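Local coordinates for protein NADH dehydrogenase, putative (Plasmodium falciparum, PDB 5JWC) that probably oxidises NADH and passes the electrons through its bound FAD to ubiquinone, as a type II NADH dehydrogenase of the malaria parasite, at residues K349-H354 / F411-N416; D324-V329 / F448-F453; L127-L132 / S334-A339. All blocks are in the same frame, centred on the assembly; numbering follows the deposited sequence.

Contact 1 of 3, residues K349-H354 / F411-N416; sequences KLLHEH and FEIDKN
Asp414, on helix 403-416, reaches into the loop 349-354 and takes up the amide hydrogens there; a His-carboxylate hydrogen bond together with two backbone amide bonds fastens the helical insertion of this parasite enzyme to the chain leading into helix 355-361. The two oxygens divide the work. OD1 is met on its syn side by the backbone N of Leu351, 2.8 Å away, while OD2 of Asp414 uses its syn lone pair for the backbone N of His352 in a fairly straight bond (165°). On its anti side OD2 also accepts from ND1 of His352 at 2.7 Å, with OD2 close to the plane of the imidazole, though the carboxylate itself is turned well out of that plane. Three N-H groups, two of the backbone and one of the ring, thus leave the carboxylate little freedom to rotate, and together would probably stabilise its negative charge. Gln385 NE2 adds a further bond to OD1.

His352 can give both its backbone N and its ring to one oxygen because chi1 of 77° sets CG between the backbone N and the carbonyl carbon, folding the ring back toward Asp414. Phe411, about one helical turn before Asp414, then closes over a face of the imidazole in an edge-to-face pair, planes at 64° and centroids 4.7 Å apart. The two side chains run alongside each other, pointing the same way. His407 brings another ring to His352.

Apolar groups flank these bonds. Leu350 crosses Asp414 at about a right angle, its CD2 against CB of the aspartate, and the buried Leu351 extends CD1 to CG2 of Ile413, 3.6 Å away, an apolar meeting that suits branched aliphatic chains. Over the centre of the His352 ring lies CD1 of Phe411, 3.4 Å from CE1 of the histidine.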
loop_
_atom_site.group_PDB
_atom_site.type_symbol
_atom_site.label_atom_id
_atom_site.label_comp_id
_atom_site.label_asym_id
_atom_site.label_seq_id
_atom_site.Cartn_x
_atom_site.Cartn_y
_atom_site.Cartn_z
ATOM N N LYS A 349 -2.587 -45.528 8.120
ATOM C CA LYS A 349 -2.977 -46.896 8.408
ATOM C C LYS A 349 -1.768 -47.642 8.971
ATOM O O LYS A 349 -0.679 -47.570 8.407
ATOM C CB LYS A 349 -3.494 -47.577 7.141
ATOM C CG LYS A 349 -3.943 -49.018 7.354
ATOM C CD LYS A 349 -4.200 -49.703 6.025
ATOM C CE LYS A 349 -5.441 -49.148 5.351
ATOM N NZ LYS A 349 -5.668 -49.783 4.026
ATOM N N LEU A 350 -1.972 -48.366 10.069
ATOM C CA LEU A 350 -0.880 -49.003 10.798
ATOM C C LEU A 350 -0.441 -50.316 10.159
ATOM O O LEU A 350 -1.239 -51.236 9.971
ATOM C CB LEU A 350 -1.292 -49.234 12.250
ATOM C CG LEU A 350 -1.575 -47.960 13.047
ATOM C CD1 LEU A 350 -2.375 -48.250 14.314
ATOM C CD2 LEU A 350 -0.263 -47.256 13.401
ATOM N N LEU A 351 0.846 -50.385 9.838
ATOM C CA LEU A 351 1.474 -51.589 9.308
ATOM C C LEU A 351 1.192 -52.772 10.228
ATOM O O LEU A 351 0.822 -53.859 9.774
ATOM C CB LEU A 351 2.982 -51.385 9.194
ATOM C CG LEU A 351 3.480 -50.523 8.041
ATOM C CD1 LEU A 351 4.952 -50.233 8.202
ATOM C CD2 LEU A 351 3.223 -51.209 6.723
ATOM N N HIS A 352 1.380 -52.554 11.526
ATOM C CA HIS A 352 1.344 -53.677 12.449
ATOM C C HIS A 352 -0.074 -54.230 12.649
ATOM O O HIS A 352 -0.231 -55.345 13.137
ATOM C CB HIS A 352 2.002 -53.316 13.791
ATOM C CG HIS A 352 1.175 -52.468 14.710
ATOM N ND1 HIS A 352 1.231 -51.091 14.701
ATOM C CD2 HIS A 352 0.364 -52.802 15.742
ATOM C CE1 HIS A 352 0.443 -50.611 15.657
ATOM N NE2 HIS A 352 -0.090 -51.634 16.298
ATOM N N GLU A 353 -1.094 -53.480 12.235
ATOM C CA GLU A 353 -2.458 -54.002 12.252
ATOM C C GLU A 353 -2.764 -54.788 10.995
ATOM O O GLU A 353 -3.878 -55.279 10.839
ATOM C CB GLU A 353 -3.482 -52.878 12.407
ATOM C CG GLU A 353 -3.449 -52.213 13.760
ATOM C CD GLU A 353 -4.491 -51.117 13.893
ATOM O OE1 GLU A 353 -5.042 -50.677 12.851
ATOM O OE2 GLU A 353 -4.761 -50.703 15.041
ATOM N N HIS A 354 -1.776 -54.932 10.114
ATOM C CA HIS A 354 -1.952 -55.712 8.892
ATOM C C HIS A 354 -0.775 -56.663 8.663
ATOM O O HIS A 354 -0.415 -56.973 7.528
ATOM C CB HIS A 354 -2.142 -54.779 7.684
ATOM C CG HIS A 354 -3.354 -53.906 7.791
ATOM N ND1 HIS A 354 -3.394 -52.775 8.580
ATOM C CD2 HIS A 354 -4.591 -54.027 7.248
ATOM C CE1 HIS A 354 -4.593 -52.226 8.505
ATOM N NE2 HIS A 354 -5.338 -52.964 7.704
ATOM N N PHE A 411 5.712 -52.374 13.716
ATOM C CA PHE A 411 5.311 -51.431 14.738
ATOM C C PHE A 411 6.335 -50.301 14.874
ATOM O O PHE A 411 5.963 -49.143 15.095
ATOM C CB PHE A 411 5.124 -52.151 16.076
ATOM C CG PHE A 411 4.641 -51.263 17.188
ATOM C CD1 PHE A 411 3.295 -51.131 17.453
ATOM C CD2 PHE A 411 5.545 -50.581 17.991
ATOM C CE1 PHE A 411 2.850 -50.321 18.478
ATOM C CE2 PHE A 411 5.108 -49.773 19.015
ATOM C CZ PHE A 411 3.758 -49.642 19.257
ATOM N N GLU A 412 7.621 -50.625 14.751
ATOM C CA GLU A 412 8.647 -49.587 14.858
ATOM C C GLU A 412 8.570 -48.627 13.677
ATOM O O GLU A 412 8.799 -47.424 13.835
ATOM C CB GLU A 412 10.055 -50.193 14.959
ATOM C CG GLU A 412 10.342 -50.888 16.300
ATOM C CD GLU A 412 10.069 -49.990 17.509
ATOM O OE1 GLU A 412 10.518 -48.820 17.499
ATOM O OE2 GLU A 412 9.412 -50.447 18.477
ATOM N N ILE A 413 8.264 -49.151 12.499
ATOM C CA ILE A 413 8.086 -48.283 11.334
ATOM C C ILE A 413 6.871 -47.353 11.518
ATOM O O ILE A 413 6.962 -46.156 11.213
ATOM C CB ILE A 413 7.957 -49.098 10.044
ATOM C CG1 ILE A 413 9.157 -50.054 9.919
ATOM C CG2 ILE A 413 7.877 -48.167 8.811
ATOM C CD1 ILE A 413 9.118 -50.959 8.695
ATOM N N ASP A 414 5.761 -47.892 12.031
ATOM C CA ASP A 414 4.578 -47.082 12.327
ATOM C C ASP A 414 4.931 -45.943 13.256
ATOM O O ASP A 414 4.582 -44.787 13.016
ATOM C CB ASP A 414 3.473 -47.912 12.981
ATOM C CG ASP A 414 2.828 -48.887 12.019
ATOM O OD1 ASP A 414 2.793 -48.606 10.812
ATOM O OD2 ASP A 414 2.343 -49.942 12.480
ATOM N N LYS A 415 5.625 -46.292 14.328
ATOM C CA LYS A 415 5.986 -45.353 15.372
ATOM C C LYS A 415 6.930 -44.255 14.855
ATOM O O LYS A 415 6.856 -43.107 15.291
ATOM C CB LYS A 415 6.610 -46.146 16.524
ATOM C CG LYS A 415 6.898 -45.397 17.785
ATOM C CD LYS A 415 7.295 -46.415 18.861
ATOM C CE LYS A 415 7.952 -45.759 20.060
ATOM N NZ LYS A 415 9.274 -45.187 19.686
ATOM N N ASN A 416 7.792 -44.614 13.908
ATOM C CA ASN A 416 8.778 -43.698 13.342
ATOM C C ASN A 416 8.217 -42.659 12.346
ATOM O O ASN A 416 8.856 -41.636 12.075
ATOM C CB ASN A 416 9.862 -44.520 12.650
ATOM C CG ASN A 416 10.918 -43.669 12.009
ATOM O OD1 ASN A 416 11.023 -43.599 10.777
ATOM N ND2 ASN A 416 11.704 -42.999 12.832
#

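Contact 2 of 3, residues D324-V329 / F448-F453; sequences DEKLRV and FNIPSF
Neither segment is helix or strand, yet N of Phe453 and O of Glu325 meet in a nearly linear hydrogen bond, 2.9 Å long with 169° at the hydrogen. The carbonyl belongs to the second residue of a type I turn from Asp324 to Leu327, so it is the turn itself that meets the other segment. CB of Ser452 rests 3.8 Å from CB of Glu325, a place where a small side chain lets the two backbones come close. Glu325 itself bends at chi2 (-77°), which carries its carboxylate away from this surface; there OE1 accepts from the backbone N of Lys349.

Lys326 lies obliquely across Ile450. CE comes within 3.2 Å of the Ile450 carbonyl O. A lysine suits this partly exposed spot because its methylenes lie along Ile450 while the chain, extended beyond CG, carries the amine past it. Leu327, which is buried, approaches CB of Phe453 with CD2 at 4.3 Å, and Tyr433 of helix 424-440 touches Leu327, Ile450 and Phe453 alike.

The contact ties the turn between strands 321-323 and 337-339 to the loop between helix 424-440 and strand 460-465. Asp324 braces that turn from within. Its OD2 accepts from the backbone N of Lys326 and, from the opposite face of the carboxylate plane, from that of Arg328, while OD1 forms a salt bridge to NE of Arg328, 2.9 Å away. An acidic side chain is well placed here, since it can serve two amides and a guanidinium at once. Aspartate accepting from the amide two residues on is the signature of an Asx turn, here superposed on a type I beta turn.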
loop_
_atom_site.group_PDB
_atom_site.type_symbol
_atom_site.label_atom_id
_atom_site.label_comp_id
_atom_site.label_asym_id
_atom_site.label_seq_id
_atom_site.Cartn_x
_atom_site.Cartn_y
_atom_site.Cartn_z
ATOM N N ASP A 324 -6.068 -39.378 7.736
ATOM C CA ASP A 324 -5.422 -40.630 7.376
ATOM C C ASP A 324 -4.486 -40.429 6.189
ATOM O O ASP A 324 -4.283 -39.297 5.729
ATOM C CB ASP A 324 -6.463 -41.729 7.081
ATOM C CG ASP A 324 -7.365 -41.422 5.866
ATOM O OD1 ASP A 324 -8.454 -42.047 5.803
ATOM O OD2 ASP A 324 -7.016 -40.605 4.973
ATOM N N GLU A 325 -3.948 -41.531 5.673
ATOM C CA GLU A 325 -2.918 -41.481 4.638
ATOM C C GLU A 325 -3.429 -40.937 3.312
ATOM O O GLU A 325 -2.647 -40.672 2.393
ATOM C CB GLU A 325 -2.303 -42.868 4.439
ATOM C CG GLU A 325 -3.258 -43.950 3.864
ATOM C CD GLU A 325 -4.244 -44.532 4.874
ATOM O OE1 GLU A 325 -4.154 -44.236 6.084
ATOM O OE2 GLU A 325 -5.127 -45.302 4.448
ATOM N N LYS A 326 -4.744 -40.744 3.227
ATOM C CA LYS A 326 -5.373 -40.231 2.015
ATOM C C LYS A 326 -5.917 -38.823 2.256
ATOM O O LYS A 326 -6.630 -38.272 1.412
ATOM C CB LYS A 326 -6.491 -41.180 1.557
ATOM C CG LYS A 326 -5.972 -42.426 0.859
ATOM C CD LYS A 326 -7.057 -43.497 0.731
ATOM C CE LYS A 326 -6.500 -44.744 0.057
ATOM N NZ LYS A 326 -7.447 -45.911 0.107
ATOM N N LEU A 327 -5.570 -38.284 3.427
ATOM C CA LEU A 327 -5.851 -36.914 3.871
ATOM C C LEU A 327 -7.295 -36.736 4.322
ATOM O O LEU A 327 -7.760 -35.604 4.475
ATOM C CB LEU A 327 -5.501 -35.878 2.780
ATOM C CG LEU A 327 -4.065 -35.906 2.272
ATOM C CD1 LEU A 327 -3.757 -34.751 1.311
ATOM C CD2 LEU A 327 -3.106 -35.876 3.454
ATOM N N ARG A 328 -7.990 -37.853 4.550
ATOM C CA ARG A 328 -9.356 -37.808 5.080
ATOM C C ARG A 328 -9.352 -37.618 6.583
ATOM O O ARG A 328 -8.640 -38.316 7.291
ATOM C CB ARG A 328 -10.123 -39.094 4.716
ATOM C CG ARG A 328 -10.237 -39.289 3.213
ATOM C CD ARG A 328 -10.851 -40.622 2.821
ATOM N NE ARG A 328 -10.122 -41.738 3.411
ATOM C CZ ARG A 328 -10.468 -43.009 3.267
ATOM N NH1 ARG A 328 -9.742 -43.959 3.843
ATOM N NH2 ARG A 328 -11.531 -43.330 2.543
ATOM N N VAL A 329 -10.140 -36.667 7.072
ATOM C CA VAL A 329 -10.266 -36.452 8.502
ATOM C C VAL A 329 -10.788 -37.719 9.183
ATOM O O VAL A 329 -11.741 -38.327 8.708
ATOM C CB VAL A 329 -11.200 -35.280 8.809
ATOM C CG1 VAL A 329 -11.461 -35.181 10.317
ATOM C CG2 VAL A 329 -10.597 -33.961 8.263
ATOM N N PHE A 448 -10.798 -46.983 -6.311
ATOM C CA PHE A 448 -10.251 -47.858 -5.279
ATOM C C PHE A 448 -8.749 -48.034 -5.435
ATOM O O PHE A 448 -8.129 -48.764 -4.668
ATOM C CB PHE A 448 -10.941 -49.227 -5.310
ATOM C CG PHE A 448 -12.429 -49.151 -5.146
ATOM C CD1 PHE A 448 -12.979 -48.575 -4.006
ATOM C CD2 PHE A 448 -13.276 -49.641 -6.129
ATOM C CE1 PHE A 448 -14.347 -48.493 -3.846
ATOM C CE2 PHE A 448 -14.645 -49.566 -5.977
ATOM C CZ PHE A 448 -15.185 -48.990 -4.833
ATOM N N ASN A 449 -8.184 -47.383 -6.449
ATOM C CA ASN A 449 -6.741 -47.350 -6.643
ATOM C C ASN A 449 -6.095 -46.037 -6.187
ATOM O O ASN A 449 -5.067 -45.643 -6.726
ATOM C CB ASN A 449 -6.383 -47.580 -8.111
ATOM C CG ASN A 449 -6.749 -48.964 -8.596
ATOM O OD1 ASN A 449 -7.029 -49.864 -7.798
ATOM N ND2 ASN A 449 -6.721 -49.152 -9.910
ATOM N N ILE A 450 -6.695 -45.362 -5.212
ATOM C CA ILE A 450 -6.143 -44.098 -4.714
ATOM C C ILE A 450 -4.910 -44.360 -3.851
ATOM O O ILE A 450 -5.016 -44.983 -2.790
ATOM C CB ILE A 450 -7.186 -43.303 -3.890
ATOM C CG1 ILE A 450 -8.387 -42.907 -4.764
ATOM C CG2 ILE A 450 -6.550 -42.070 -3.236
ATOM C CD1 ILE A 450 -9.515 -42.229 -3.982
ATOM N N PRO A 451 -3.730 -43.895 -4.308
ATOM C CA PRO A 451 -2.501 -44.095 -3.514
ATOM C C PRO A 451 -2.410 -43.148 -2.294
ATOM O O PRO A 451 -3.077 -42.106 -2.255
ATOM C CB PRO A 451 -1.386 -43.800 -4.515
ATOM C CG PRO A 451 -2.007 -42.826 -5.497
ATOM C CD PRO A 451 -3.468 -43.230 -5.598
ATOM N N SER A 452 -1.589 -43.500 -1.305
ATOM C CA SER A 452 -1.444 -42.641 -0.134
ATOM C C SER A 452 -0.610 -41.405 -0.488
ATOM O O SER A 452 0.120 -41.404 -1.476
ATOM C CB SER A 452 -0.783 -43.390 1.019
ATOM O OG SER A 452 0.556 -43.725 0.676
ATOM N N PHE A 453 -0.708 -40.357 0.318
ATOM C CA PHE A 453 0.108 -39.181 0.055
ATOM C C PHE A 453 1.532 -39.334 0.591
ATOM O O PHE A 453 1.738 -39.616 1.768
ATOM C CB PHE A 453 -0.506 -37.921 0.660
ATOM C CG PHE A 453 0.390 -36.718 0.528
ATOM C CD1 PHE A 453 0.608 -36.143 -0.720
ATOM C CD2 PHE A 453 1.058 -36.199 1.631
ATOM C CE1 PHE A 453 1.455 -35.042 -0.862
ATOM C CE2 PHE A 453 1.918 -35.111 1.497
ATOM C CZ PHE A 453 2.114 -34.533 0.253
#

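Contact 3 of 3, residues L127-L132 / S334-A339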
loop_
_atom_site.group_PDB
_atom_site.type_symbol
_atom_site.label_atom_id
_atom_site.label_comp_id
_atom_site.label_asym_id
_atom_site.label_seq_id
_atom_site.Cartn_x
_atom_site.Cartn_y
_atom_site.Cartn_z
ATOM N N LEU A 127 -24.019 -23.002 4.895
ATOM C CA LEU A 127 -23.670 -23.514 3.574
ATOM C C LEU A 127 -23.533 -25.027 3.586
ATOM O O LEU A 127 -22.876 -25.584 4.453
ATOM C CB LEU A 127 -22.369 -22.871 3.075
ATOM C CG LEU A 127 -22.418 -21.353 2.860
ATOM C CD1 LEU A 127 -21.035 -20.771 2.626
ATOM C CD2 LEU A 127 -23.343 -21.023 1.693
ATOM N N PHE A 128 -24.150 -25.685 2.614
ATOM C CA PHE A 128 -24.095 -27.125 2.506
ATOM C C PHE A 128 -22.978 -27.559 1.570
ATOM O O PHE A 128 -22.621 -26.828 0.653
ATOM C CB PHE A 128 -25.432 -27.672 2.005
ATOM C CG PHE A 128 -26.522 -27.634 3.036
ATOM C CD1 PHE A 128 -26.678 -28.675 3.937
ATOM C CD2 PHE A 128 -27.399 -26.564 3.099
ATOM C CE1 PHE A 128 -27.679 -28.642 4.889
ATOM C CE2 PHE A 128 -28.407 -26.526 4.048
ATOM C CZ PHE A 128 -28.542 -27.565 4.946
ATOM N N TYR A 129 -22.451 -28.760 1.786
ATOM C CA TYR A 129 -21.384 -29.290 0.938
ATOM C C TYR A 129 -21.542 -30.783 0.697
ATOM O O TYR A 129 -22.136 -31.482 1.503
ATOM C CB TYR A 129 -20.005 -29.018 1.567
ATOM C CG TYR A 129 -19.788 -29.728 2.892
ATOM C CD1 TYR A 129 -19.357 -31.049 2.936
ATOM C CD2 TYR A 129 -19.997 -29.069 4.091
ATOM C CE1 TYR A 129 -19.167 -31.697 4.143
ATOM C CE2 TYR A 129 -19.802 -29.702 5.299
ATOM C CZ TYR A 129 -19.390 -31.015 5.320
ATOM O OH TYR A 129 -19.201 -31.639 6.527
ATOM N N ASP A 130 -20.970 -31.270 -0.398
ATOM C CA ASP A 130 -20.772 -32.702 -0.601
ATOM C C ASP A 130 -19.376 -33.144 -0.121
ATOM O O ASP A 130 -19.203 -34.235 0.425
ATOM C CB ASP A 130 -20.973 -33.045 -2.070
ATOM C CG ASP A 130 -22.403 -32.793 -2.519
ATOM O OD1 ASP A 130 -23.318 -33.275 -1.823
ATOM O OD2 ASP A 130 -22.606 -32.081 -3.522
ATOM N N TYR A 131 -18.380 -32.299 -0.361
ATOM C CA TYR A 131 -17.036 -32.510 0.181
ATOM C C TYR A 131 -16.515 -31.224 0.784
ATOM O O TYR A 131 -16.763 -30.134 0.257
ATOM C CB TYR A 131 -16.067 -32.978 -0.896
ATOM C CG TYR A 131 -16.425 -34.275 -1.558
ATOM C CD1 TYR A 131 -16.121 -35.492 -0.966
ATOM C CD2 TYR A 131 -17.079 -34.285 -2.780
ATOM C CE1 TYR A 131 -16.453 -36.692 -1.592
ATOM C CE2 TYR A 131 -17.414 -35.457 -3.401
ATOM C CZ TYR A 131 -17.100 -36.659 -2.812
ATOM O OH TYR A 131 -17.456 -37.825 -3.459
ATOM N N LEU A 132 -15.761 -31.361 1.868
ATOM C CA LEU A 132 -15.163 -30.225 2.536
ATOM C C LEU A 132 -13.634 -30.383 2.594
ATOM O O LEU A 132 -13.120 -31.391 3.106
ATOM C CB LEU A 132 -15.735 -30.078 3.931
ATOM C CG LEU A 132 -15.287 -28.864 4.736
ATOM C CD1 LEU A 132 -15.699 -27.545 4.066
ATOM C CD2 LEU A 132 -15.821 -28.967 6.147
ATOM N N SER A 334 -18.797 -40.516 6.902
ATOM C CA SER A 334 -18.989 -40.334 5.462
ATOM C C SER A 334 -17.694 -40.114 4.671
ATOM O O SER A 334 -17.734 -40.077 3.436
ATOM C CB SER A 334 -19.926 -39.152 5.205
ATOM O OG SER A 334 -20.915 -39.082 6.212
ATOM N N ASN A 335 -16.559 -39.991 5.362
ATOM C CA ASN A 335 -15.273 -39.792 4.688
ATOM C C ASN A 335 -15.312 -38.691 3.635
ATOM O O ASN A 335 -14.715 -38.832 2.559
ATOM C CB ASN A 335 -14.800 -41.077 4.019
ATOM C CG ASN A 335 -14.435 -42.138 5.004
ATOM O OD1 ASN A 335 -13.989 -41.846 6.111
ATOM N ND2 ASN A 335 -14.627 -43.388 4.614
ATOM N N ASN A 336 -16.031 -37.617 3.924
ATOM C CA ASN A 336 -16.212 -36.567 2.938
ATOM C C ASN A 336 -15.593 -35.244 3.403
ATOM O O ASN A 336 -15.751 -34.213 2.750
ATOM C CB ASN A 336 -17.704 -36.384 2.616
ATOM C CG ASN A 336 -18.520 -35.961 3.817
ATOM O OD1 ASN A 336 -18.079 -36.065 4.956
ATOM N ND2 ASN A 336 -19.721 -35.455 3.567
ATOM N N ILE A 337 -14.882 -35.281 4.527
ATOM C CA ILE A 337 -14.072 -34.148 4.955
ATOM C C ILE A 337 -12.571 -34.465 4.832
ATOM O O ILE A 337 -12.110 -35.508 5.305
ATOM C CB ILE A 337 -14.412 -33.739 6.397
ATOM C CG1 ILE A 337 -15.921 -33.478 6.522
ATOM C CG2 ILE A 337 -13.611 -32.485 6.838
ATOM C CD1 ILE A 337 -16.332 -32.967 7.872
ATOM N N TYR A 338 -11.826 -33.574 4.170
ATOM C CA TYR A 338 -10.377 -33.693 4.007
ATOM C C TYR A 338 -9.708 -32.486 4.665
ATOM O O TYR A 338 -10.342 -31.447 4.864
ATOM C CB TYR A 338 -9.971 -33.746 2.529
ATOM C CG TYR A 338 -10.409 -34.979 1.771
ATOM C CD1 TYR A 338 -9.501 -35.978 1.457
ATOM C CD2 TYR A 338 -11.731 -35.127 1.339
ATOM C CE1 TYR A 338 -9.879 -37.095 0.754
ATOM C CE2 TYR A 338 -12.130 -36.262 0.626
ATOM C CZ TYR A 338 -11.194 -37.239 0.346
ATOM O OH TYR A 338 -11.532 -38.363 -0.345
ATOM N N ALA A 339 -8.439 -32.620 5.027
ATOM C CA ALA A 339 -7.687 -31.471 5.535
ATOM C C ALA A 339 -6.277 -31.524 4.990
ATOM O O ALA A 339 -5.712 -32.616 4.831
ATOM C CB ALA A 339 -7.681 -31.442 7.039
#
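Two backbone bonds pair Leu132 with the strand 337-339. N of Leu132 donates to O of Asn336 at 3.0 Å, and O of Leu132 accepts from N of Tyr338 at 2.8 Å in a practically linear bond (178°). One residue thus bonds to the two neighbours of Ile337, the pattern of a parallel bridge. CA-H groups fill in between: CA of Tyr131 points its hydrogen at O of Asn336 and CA of Ile337 at O of Leu132.

The side-chain polar contact is slighter. Asn336, just ahead of the strand, has CG between its backbone N and carbonyl carbon (chi1 62°), which turns the amide toward the other segment, where ND2 makes a weak, long bond to O of Asp130. Asp130 itself directs its carboxylate elsewhere, with OD2 accepting from the backbone N of Lys30.

This pairing sets strand 337-339 beside strand 131-134, at one edge of the sheet that also holds strand 30-34, the strand leading into the glycine-rich turn whose amides contact FAD. It fits the Rossmann-type FAD-binding domain of pyridine nucleotide-disulphide oxidoreductases.

Apolar packing lies on both faces of the sheet. On one, CD2 of Leu132 approaches CG2 of Ile337 at 4.2 Å, and the Tyr129 side chain crosses Ile337 at about a right angle, bringing OH within 3.4 Å of CD1. CB of Leu132 lies over a face of the Tyr129 ring, toward its rim. Branched aliphatic residues and the Tyr129 ring share this buried layer, with Ile32 of the next strand against Leu132. On the other face Tyr131 leads CD1 to the edge of the Tyr338 ring, 4.4 Å from CE2, and Phe438 meets both rings edge-to-face, a kind of meeting that flat aromatic rings suit; CD1 of Tyr131 also lies 4.0 Å from CB of Asn336.

From the N terminus, residues 127-132 come first and wait some 200 residues for their partner. Before contact 3 closes at 334-339, the chain passes 324-329, which opens contact 2, so these two loops cross. They also touch directly: N of Val329 lies 2.9 Å from O of Ile337, and Leu327 pairs with Ala339. Contact 1 then opens at 349-354 and closes at 411-416, wholly nested inside the loop that contact 2 completes at 448-453; the two are joined through Glu325 and Lys349. Contact 3 and contact 1 follow in series, without touching. Together they connect the edge of the FAD-binding sheet, the turn beside it, the helical insertion and the segment after helix 424-440.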